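Local coordinates for protein phosphodiesterase (Candida albicans, PDB 6CPU) that is a largely helical phosphodiesterase of the HD clan that binds a zinc ion, with a magnesium ion also bound in the model, at residues M165-L169 with Y381-L385; L515-L519 with F564-R568; H288-L293 with L548-T554. All coordinates share one frame; numbering follows the deposited sequence.

Interaction 1: residues M165-L169 with Y381-L385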
loop_
_atom_site.group_PDB
_atom_site.type_symbol
_atom_site.label_atom_id
_atom_site.label_comp_id
_atom_site.label_asym_id
_atom_site.label_seq_id
_atom_site.Cartn_x
_atom_site.Cartn_y
_atom_site.Cartn_z
ATOM N N MET A 165 0.710 8.331 -13.555
ATOM C CA MET A 165 -0.458 8.371 -12.683
ATOM C C MET A 165 -1.732 8.691 -13.457
ATOM O O MET A 165 -2.767 8.021 -13.255
ATOM C CB MET A 165 -0.245 9.405 -11.575
ATOM C CG MET A 165 0.765 8.940 -10.524
ATOM S SD MET A 165 1.222 10.306 -9.433
ATOM C CE MET A 165 -0.275 10.458 -8.484
ATOM N N THR A 166 -1.672 9.687 -14.344
ATOM C CA THR A 166 -2.873 10.062 -15.117
ATOM C C THR A 166 -3.320 8.942 -16.059
ATOM O O THR A 166 -4.534 8.727 -16.242
ATOM C CB THR A 166 -2.716 11.384 -15.899
ATOM O OG1 THR A 166 -1.583 11.319 -16.767
ATOM C CG2 THR A 166 -2.582 12.556 -14.933
ATOM N N TYR A 167 -2.362 8.203 -16.614
ATOM C CA TYR A 167 -2.674 7.093 -17.522
ATOM C C TYR A 167 -3.459 5.997 -16.787
ATOM O O TYR A 167 -4.486 5.483 -17.289
ATOM C CB TYR A 167 -1.391 6.530 -18.118
ATOM C CG TYR A 167 -1.564 5.184 -18.750
ATOM C CD1 TYR A 167 -2.119 5.063 -20.018
ATOM C CD2 TYR A 167 -1.196 4.030 -18.078
ATOM C CE1 TYR A 167 -2.286 3.820 -20.598
ATOM C CE2 TYR A 167 -1.359 2.787 -18.649
ATOM C CZ TYR A 167 -1.916 2.691 -19.903
ATOM O OH TYR A 167 -2.084 1.449 -20.473
ATOM N N ILE A 168 -2.975 5.633 -15.602
ATOM C CA ILE A 168 -3.600 4.578 -14.831
ATOM C C ILE A 168 -4.976 5.044 -14.346
ATOM O O ILE A 168 -5.945 4.294 -14.418
ATOM C CB ILE A 168 -2.721 4.134 -13.641
ATOM C CG1 ILE A 168 -1.399 3.541 -14.153
ATOM C CG2 ILE A 168 -3.469 3.113 -12.798
ATOM C CD1 ILE A 168 -0.318 3.419 -13.086
ATOM N N LEU A 169 -5.050 6.283 -13.881
ATOM C CA LEU A 169 -6.306 6.856 -13.412
ATOM C C LEU A 169 -7.367 6.850 -14.531
ATOM O O LEU A 169 -8.499 6.379 -14.331
ATOM C CB LEU A 169 -6.038 8.273 -12.934
ATOM C CG LEU A 169 -7.028 8.969 -12.029
ATOM C CD1 LEU A 169 -7.234 8.211 -10.730
ATOM C CD2 LEU A 169 -6.503 10.376 -11.763
ATOM N N TYR A 381 -6.594 10.378 -5.837
ATOM C CA TYR A 381 -5.939 9.387 -6.680
ATOM C C TYR A 381 -5.974 7.989 -6.035
ATOM O O TYR A 381 -6.424 7.015 -6.654
ATOM C CB TYR A 381 -4.500 9.852 -6.965
ATOM C CG TYR A 381 -3.671 8.872 -7.759
ATOM C CD1 TYR A 381 -2.716 8.039 -7.149
ATOM C CD2 TYR A 381 -3.829 8.794 -9.129
ATOM C CE1 TYR A 381 -1.951 7.160 -7.925
ATOM C CE2 TYR A 381 -3.092 7.921 -9.887
ATOM C CZ TYR A 381 -2.173 7.110 -9.304
ATOM O OH TYR A 381 -1.497 6.261 -10.173
ATOM N N HIS A 382 -5.581 7.887 -4.769
ATOM C CA HIS A 382 -5.612 6.589 -4.092
ATOM C C HIS A 382 -7.024 6.008 -4.066
ATOM O O HIS A 382 -7.211 4.830 -4.324
ATOM C CB HIS A 382 -5.112 6.643 -2.633
ATOM C CG HIS A 382 -3.789 7.304 -2.455
ATOM N ND1 HIS A 382 -2.705 7.044 -3.261
ATOM C CD2 HIS A 382 -3.374 8.211 -1.545
ATOM C CE1 HIS A 382 -1.682 7.780 -2.869
ATOM N NE2 HIS A 382 -2.065 8.498 -1.831
ATOM N N ALA A 383 -8.015 6.837 -3.759
ATOM C CA ALA A 383 -9.399 6.357 -3.640
ATOM C C ALA A 383 -9.922 5.867 -4.999
ATOM O O ALA A 383 -10.611 4.852 -5.112
ATOM C CB ALA A 383 -10.289 7.466 -3.105
ATOM N N SER A 384 -9.593 6.615 -6.038
ATOM C CA SER A 384 -10.093 6.288 -7.359
ATOM C C SER A 384 -9.462 4.985 -7.845
ATOM O O SER A 384 -10.158 4.076 -8.324
ATOM C CB SER A 384 -9.833 7.439 -8.322
ATOM O OG SER A 384 -10.480 7.175 -9.559
ATOM N N LEU A 385 -8.148 4.878 -7.706
ATOM C CA LEU A 385 -7.461 3.620 -8.017
ATOM C C LEU A 385 -7.932 2.440 -7.195
ATOM O O LEU A 385 -8.175 1.367 -7.732
ATOM C CB LEU A 385 -5.944 3.751 -7.832
ATOM C CG LEU A 385 -5.183 3.934 -9.128
ATOM C CD1 LEU A 385 -5.564 5.243 -9.785
ATOM C CD2 LEU A 385 -3.680 3.848 -8.896
HETATM O O HOH W 1 -9.758 5.420 -11.791
#

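Interaction 2: residues L515-L519 with F564-R568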
loop_
_atom_site.group_PDB
_atom_site.type_symbol
_atom_site.label_atom_id
_atom_site.label_comp_id
_atom_site.label_asym_id
_atom_site.label_seq_id
_atom_site.Cartn_x
_atom_site.Cartn_y
_atom_site.Cartn_z
ATOM N N LEU A 515 18.096 1.357 18.208
ATOM C CA LEU A 515 17.955 2.805 18.330
ATOM C C LEU A 515 19.300 3.530 18.287
ATOM O O LEU A 515 19.449 4.539 17.595
ATOM C CB LEU A 515 17.219 3.141 19.633
ATOM C CG LEU A 515 16.880 4.608 19.920
ATOM C CD1 LEU A 515 16.188 5.273 18.737
ATOM C CD2 LEU A 515 16.013 4.693 21.166
ATOM N N ARG A 516 20.276 2.998 19.018
ATOM C CA ARG A 516 21.611 3.588 19.098
ATOM C C ARG A 516 22.205 3.858 17.713
ATOM O O ARG A 516 22.634 4.981 17.430
ATOM C CB ARG A 516 22.546 2.668 19.898
ATOM C CG ARG A 516 23.870 3.296 20.299
ATOM C CD ARG A 516 24.718 2.318 21.099
ATOM N NE ARG A 516 25.973 2.921 21.551
ATOM C CZ ARG A 516 26.959 2.263 22.162
ATOM N NH1 ARG A 516 26.860 0.958 22.408
ATOM N NH2 ARG A 516 28.058 2.915 22.528
ATOM N N GLU A 517 22.220 2.843 16.850
ATOM C CA GLU A 517 22.838 2.993 15.524
ATOM C C GLU A 517 22.036 3.931 14.621
ATOM O O GLU A 517 22.607 4.592 13.750
ATOM C CB GLU A 517 23.034 1.642 14.830
ATOM C CG GLU A 517 24.142 1.669 13.778
ATOM C CD GLU A 517 24.039 0.553 12.751
ATOM O OE1 GLU A 517 23.560 -0.549 13.102
ATOM O OE2 GLU A 517 24.450 0.782 11.589
ATOM N N ILE A 518 20.720 3.986 14.834
ATOM C CA ILE A 518 19.852 4.901 14.092
ATOM C C ILE A 518 20.240 6.353 14.385
ATOM O O ILE A 518 20.381 7.165 13.466
ATOM C CB ILE A 518 18.355 4.692 14.442
ATOM C CG1 ILE A 518 17.876 3.314 13.966
ATOM C CG2 ILE A 518 17.498 5.789 13.816
ATOM C CD1 ILE A 518 16.497 2.937 14.468
ATOM N N LEU A 519 20.426 6.666 15.665
ATOM C CA LEU A 519 20.746 8.033 16.082
ATOM C C LEU A 519 22.133 8.484 15.622
ATOM O O LEU A 519 22.363 9.676 15.444
ATOM C CB LEU A 519 20.615 8.187 17.598
ATOM C CG LEU A 519 19.239 7.868 18.196
ATOM C CD1 LEU A 519 19.302 7.875 19.716
ATOM C CD2 LEU A 519 18.169 8.830 17.702
ATOM N N PHE A 564 11.719 11.363 25.663
ATOM C CA PHE A 564 13.010 10.876 25.185
ATOM C C PHE A 564 13.594 11.802 24.128
ATOM O O PHE A 564 14.790 12.087 24.135
ATOM C CB PHE A 564 12.876 9.457 24.613
ATOM C CG PHE A 564 14.158 8.907 24.050
ATOM C CD1 PHE A 564 14.993 8.119 24.829
ATOM C CD2 PHE A 564 14.536 9.183 22.742
ATOM C CE1 PHE A 564 16.176 7.618 24.316
ATOM C CE2 PHE A 564 15.717 8.688 22.226
ATOM C CZ PHE A 564 16.538 7.901 23.013
ATOM N N TRP A 565 12.754 12.244 23.193
ATOM C CA TRP A 565 13.213 13.122 22.120
ATOM C C TRP A 565 13.595 14.489 22.675
ATOM O O TRP A 565 14.590 15.074 22.245
ATOM C CB TRP A 565 12.151 13.266 21.019
ATOM C CG TRP A 565 11.905 11.994 20.226
ATOM C CD1 TRP A 565 10.703 11.380 20.012
ATOM C CD2 TRP A 565 12.887 11.196 19.548
ATOM N NE1 TRP A 565 10.875 10.252 19.246
ATOM C CE2 TRP A 565 12.206 10.116 18.948
ATOM C CE3 TRP A 565 14.274 11.290 19.388
ATOM C CZ2 TRP A 565 12.867 9.136 18.204
ATOM C CZ3 TRP A 565 14.930 10.320 18.648
ATOM C CH2 TRP A 565 14.224 9.256 18.061
ATOM N N LEU A 566 12.799 14.990 23.618
ATOM C CA LEU A 566 13.144 16.209 24.371
ATOM C C LEU A 566 14.491 16.067 25.089
ATOM O O LEU A 566 15.321 16.977 25.043
ATOM C CB LEU A 566 12.054 16.544 25.391
ATOM C CG LEU A 566 10.762 17.136 24.830
ATOM C CD1 LEU A 566 9.647 17.073 25.865
ATOM C CD2 LEU A 566 10.982 18.564 24.349
ATOM N N GLU A 567 14.699 14.919 25.734
ATOM C CA GLU A 567 15.937 14.637 26.473
ATOM C C GLU A 567 17.206 14.746 25.630
ATOM O O GLU A 567 18.245 15.159 26.140
ATOM C CB GLU A 567 15.883 13.252 27.136
ATOM C CG GLU A 567 15.181 13.226 28.488
ATOM C CD GLU A 567 16.088 13.624 29.643
ATOM O OE1 GLU A 567 16.997 14.461 29.440
ATOM O OE2 GLU A 567 15.891 13.098 30.763
ATOM N N ARG A 568 17.140 14.374 24.355
ATOM C CA ARG A 568 18.323 14.493 23.493
ATOM C C ARG A 568 18.314 15.743 22.604
ATOM O O ARG A 568 19.304 16.014 21.922
ATOM C CB ARG A 568 18.585 13.219 22.680
ATOM C CG ARG A 568 17.410 12.654 21.897
ATOM C CD ARG A 568 17.866 12.132 20.542
ATOM N NE ARG A 568 19.228 11.591 20.572
ATOM C CZ ARG A 568 20.073 11.588 19.537
ATOM N NH1 ARG A 568 19.724 12.093 18.352
ATOM N NH2 ARG A 568 21.290 11.073 19.689
#

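Interaction 3: residues H288-L293 with L548-T554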
loop_
_atom_site.group_PDB
_atom_site.type_symbol
_atom_site.label_atom_id
_atom_site.label_comp_id
_atom_site.label_asym_id
_atom_site.label_seq_id
_atom_site.Cartn_x
_atom_site.Cartn_y
_atom_site.Cartn_z
ATOM N N HIS A 288 -5.431 -3.295 15.583
ATOM C CA HIS A 288 -5.309 -3.194 17.049
ATOM C C HIS A 288 -6.351 -2.253 17.667
ATOM O O HIS A 288 -6.984 -2.620 18.669
ATOM C CB HIS A 288 -3.898 -2.798 17.472
ATOM C CG HIS A 288 -2.984 -3.966 17.667
ATOM N ND1 HIS A 288 -2.429 -4.282 18.891
ATOM C CD2 HIS A 288 -2.545 -4.910 16.799
ATOM C CE1 HIS A 288 -1.683 -5.365 18.766
ATOM N NE2 HIS A 288 -1.729 -5.761 17.504
ATOM N N PHE A 289 -6.558 -1.074 17.065
ATOM C CA PHE A 289 -7.614 -0.165 17.527
ATOM C C PHE A 289 -8.950 -0.887 17.626
ATOM O O PHE A 289 -9.628 -0.819 18.656
ATOM C CB PHE A 289 -7.778 1.064 16.610
ATOM C CG PHE A 289 -6.571 1.980 16.550
ATOM C CD1 PHE A 289 -5.573 1.943 17.512
ATOM C CD2 PHE A 289 -6.464 2.911 15.523
ATOM C CE1 PHE A 289 -4.486 2.798 17.448
ATOM C CE2 PHE A 289 -5.383 3.773 15.458
ATOM C CZ PHE A 289 -4.391 3.715 16.412
ATOM N N LEU A 290 -9.324 -1.584 16.560
ATOM C CA LEU A 290 -10.603 -2.271 16.498
ATOM C C LEU A 290 -10.744 -3.400 17.532
ATOM O O LEU A 290 -11.840 -3.628 18.052
ATOM C CB LEU A 290 -10.840 -2.803 15.090
ATOM C CG LEU A 290 -11.092 -1.705 14.042
ATOM C CD1 LEU A 290 -10.747 -2.188 12.636
ATOM C CD2 LEU A 290 -12.536 -1.227 14.111
ATOM N N ILE A 291 -9.655 -4.101 17.827
ATOM C CA ILE A 291 -9.687 -5.124 18.876
ATOM C C ILE A 291 -9.918 -4.461 20.231
ATOM O O ILE A 291 -10.848 -4.815 20.951
ATOM C CB ILE A 291 -8.409 -5.977 18.905
ATOM C CG1 ILE A 291 -8.386 -6.908 17.688
ATOM C CG2 ILE A 291 -8.335 -6.801 20.191
ATOM C CD1 ILE A 291 -6.998 -7.344 17.305
ATOM N N ARG A 292 -9.088 -3.475 20.552
ATOM C CA ARG A 292 -9.178 -2.793 21.837
ATOM C C ARG A 292 -10.494 -2.022 22.026
ATOM O O ARG A 292 -10.875 -1.722 23.156
ATOM C CB ARG A 292 -7.961 -1.892 22.037
ATOM C CG ARG A 292 -6.665 -2.678 22.154
ATOM C CD ARG A 292 -5.534 -1.809 22.660
ATOM N NE ARG A 292 -4.222 -2.446 22.538
ATOM C CZ ARG A 292 -3.724 -3.351 23.380
ATOM N NH1 ARG A 292 -4.423 -3.771 24.430
ATOM N NH2 ARG A 292 -2.511 -3.849 23.162
ATOM N N LEU A 293 -11.189 -1.728 20.926
ATOM C CA LEU A 293 -12.534 -1.139 20.958
ATOM C C LEU A 293 -13.642 -2.186 21.039
ATOM O O LEU A 293 -14.820 -1.836 21.110
ATOM C CB LEU A 293 -12.761 -0.280 19.702
ATOM C CG LEU A 293 -12.026 1.058 19.689
ATOM C CD1 LEU A 293 -11.914 1.614 18.271
ATOM C CD2 LEU A 293 -12.733 2.051 20.605
ATOM N N LEU A 548 -12.861 7.809 22.853
ATOM C CA LEU A 548 -12.739 6.354 22.868
ATOM C C LEU A 548 -11.655 5.945 23.870
ATOM O O LEU A 548 -10.503 5.705 23.486
ATOM C CB LEU A 548 -12.397 5.839 21.466
ATOM C CG LEU A 548 -13.402 6.132 20.347
ATOM C CD1 LEU A 548 -12.796 5.732 19.005
ATOM C CD2 LEU A 548 -14.731 5.424 20.568
ATOM N N PRO A 549 -12.023 5.863 25.165
ATOM C CA PRO A 549 -11.093 5.618 26.281
ATOM C C PRO A 549 -10.061 4.517 26.039
ATOM O O PRO A 549 -8.931 4.623 26.512
ATOM C CB PRO A 549 -12.023 5.194 27.428
ATOM C CG PRO A 549 -13.333 5.813 27.119
ATOM C CD PRO A 549 -13.421 5.969 25.627
ATOM N N GLN A 550 -10.447 3.471 25.310
ATOM C CA GLN A 550 -9.582 2.296 25.129
ATOM C C GLN A 550 -8.276 2.574 24.373
ATOM O O GLN A 550 -7.343 1.772 24.440
ATOM C CB GLN A 550 -10.336 1.167 24.431
ATOM C CG GLN A 550 -11.593 0.690 25.147
ATOM C CD GLN A 550 -12.865 1.257 24.554
ATOM O OE1 GLN A 550 -12.960 2.456 24.289
ATOM N NE2 GLN A 550 -13.859 0.399 24.355
ATOM N N LEU A 551 -8.198 3.703 23.666
ATOM C CA LEU A 551 -6.994 4.046 22.905
ATOM C C LEU A 551 -6.037 4.968 23.660
ATOM O O LEU A 551 -5.060 5.455 23.082
ATOM C CB LEU A 551 -7.385 4.662 21.549
ATOM C CG LEU A 551 -8.533 3.959 20.804
ATOM C CD1 LEU A 551 -8.757 4.605 19.444
ATOM C CD2 LEU A 551 -8.282 2.464 20.645
ATOM N N GLN A 552 -6.287 5.179 24.959
ATOM C CA GLN A 552 -5.455 6.070 25.780
ATOM C C GLN A 552 -3.979 5.676 25.733
ATOM O O GLN A 552 -3.098 6.538 25.785
ATOM C CB GLN A 552 -5.974 6.098 27.238
ATOM C CG GLN A 552 -5.166 6.951 28.214
ATOM C CD GLN A 552 -5.193 8.433 27.884
ATOM O OE1 GLN A 552 -6.201 8.963 27.416
ATOM N NE2 GLN A 552 -4.084 9.114 28.138
ATOM N N TYR A 553 -3.706 4.377 25.612
ATOM C CA TYR A 553 -2.332 3.893 25.546
ATOM C C TYR A 553 -1.500 4.594 24.464
ATOM O O TYR A 553 -0.285 4.740 24.618
ATOM C CB TYR A 553 -2.307 2.374 25.356
ATOM C CG TYR A 553 -2.599 1.912 23.942
ATOM C CD1 TYR A 553 -1.565 1.714 23.032
ATOM C CD2 TYR A 553 -3.901 1.676 23.518
ATOM C CE1 TYR A 553 -1.824 1.290 21.736
ATOM C CE2 TYR A 553 -4.166 1.254 22.224
ATOM C CZ TYR A 553 -3.121 1.057 21.339
ATOM O OH TYR A 553 -3.377 0.633 20.048
ATOM N N THR A 554 -2.149 5.034 23.377
ATOM C CA THR A 554 -1.450 5.774 22.322
ATOM C C THR A 554 -0.898 7.093 22.856
ATOM O O THR A 554 0.262 7.428 22.620
ATOM C CB THR A 554 -2.343 6.046 21.097
ATOM O OG1 THR A 554 -3.549 6.710 21.496
ATOM C CG2 THR A 554 -2.695 4.742 20.394
#

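Interaction 1: residues M165-L169 with Y381-L385
Leu169 and Leu385 come closest in the backbone here, where the helical segments 165-169 and 381-385 run in broadly the same direction at 35° to one another with their axes 10.7 Å apart. This is helix-against-helix packing in a mostly helical HD-clan phosphodiesterase: the start of helix 165-173 packs on the middle of helix 377-394, with the Tyr381 ring filling much of the space between them. With CG anti to the backbone N (chi1 176°), Tyr381 sends that ring across the gap toward Met165. A bend at the end of the methionine (chi3 73°) swings its methyl over the ring centre, so that Met165 CE sits 3.6 Å from the Tyr381 centroid in a CH-pi contact. The sulfur rides higher over the same face, a more distant Met-aromatic contact. Leu385 CD1, from tyrosine's own helix, covers the opposite face toward its rim, and the ring is held between the two. Further along, Tyr381 OH touches Met165 CG at 3.5 Å. Leu169 CD1 fills the next place, approaching the ring obliquely while packing 3.5 Å from Leu385 CD1; Ile168 CG2 meets Leu385 CD2 more loosely. Leu371 and Thr368 of helix 367-371 also border this cluster. Near Leu169 the contact turns polar: one water donates to Leu169 O at 3.0 Å and is hydrogen-bonded to Ser384 OG at 2.9 Å.

Interaction 2: residues L515-L519 with F564-R568
Leu519 meets three flat groups of segment 564-568, each in its own way. It lies over one face of the Arg568 guanidinium, with CD1 above the plane toward the rim and CB 3.6 Å from Arg568 NH2. At the Trp565 indole the same leucine comes in edge-on: Leu519 CD2 lies in the ring plane, 3.7 Å from Trp565 CZ3. One face of that indole takes the edge of Phe564, whose CD2 stands above it near the rim, while Trp565 CE3 lies in the plane of the phenyl ring. Leu519 CD1 is also near that phenyl plane, at a looser 4.3 Å from Phe564 CZ, and Leu515 CD2 approaches Phe564 CZ obliquely at 3.7 Å. In the fold this joins the short helix 515-521 to the last helix, 552-569, in the C-terminal part of the helical phosphodiesterase body. The segment axes stay 14.4 Å apart and differ by 46° in direction, so the backbones are well separated and long side chains bridge the interval. Phe564 reaches over with CG anti to its own N (chi1 178°), whereas Arg568 starts from between N and the carbonyl carbon and then bends at chi2 and chi3, which lays its guanidinium along Leu519. Helix 470-495 lines one flank, with Leu470 touching both Leu515 and Phe564. Ile525, His526 and Gln529 of helix 525-547 also pack against Trp565.

Interaction 3: residues H288-L293 with L548-T554
Phe289 and Tyr553, with Leu551, make the buried side of this contact; Arg292 and Leu293, both partly exposed, and the exposed Gln550 make the more open one. On the buried side Tyr553 CG stands between its own N and carbonyl carbon (chi1 78°), and this turns the ring toward helix 276-292. There Tyr553 OH slips into the plane of the Phe289 ring, at its edge and 3.6 Å from Phe289 CE1. Thr554 CG2 and Leu551 CD2 approach the phenylalanine obliquely, and Leu457 and Cys460 of helix 446-462 pack against it as well.

Arg292 spans the two sides. It runs extended from CG to NE and crosses the tyrosine at about a right angle, bringing Arg292 CD to 3.4 Å from Tyr553 CE2. Its guanidinium ends up over the ring face in a long cation-pi contact, Arg292 CZ lying 5.0 Å from the Tyr553 centroid with the two planes tilted 60° apart.

Gln550, though on the open side, touches the backbone closely, its CB 3.2 Å from Arg292 O, then bends at chi2 (100°) so that Gln550 OE1 lies 3.7 Å from Leu293 CD2. The leucine is held more loosely: that same methyl rests 3.9 Å from Leu548 CB, and Leu293 CG and Leu551 CD2 are 4.1 Å apart.

The contact thus joins the C-terminal end of the helix that carries the zinc ligand His278 to the 3-10 turn 549-551 and the first turn of helix 552-569. Arg292 NH1 bonds Glu304 O and NH2 is also hydrogen-bonded outside the contact; NE and Tyr553 OH are buried without a partner in the model. At that separation the Tyr553 face may stabilise the arginine charge only modestly; otherwise the contact rests on van der Waals packing.

From the N terminus, 165-169 opens interaction 1, and 288-293 opens interaction 3 before 381-385 closes the first loop of 211 residues. Segment 515-519 then opens interaction 2; 548-554 closes interaction 3 across 254 residues, and 564-568 closes interaction 2 across 44. Interaction 3 therefore crosses both others, while interactions 1 and 2 follow in series, on opposite sides of the chain's centre with their own centres about 39 Å apart. Helix 552-569 links two of them: its start takes part in interaction 3, its end in interaction 2. Together they tie helix 165-173 to helix 377-394, and the last helix to helices 276-292 and 515-521.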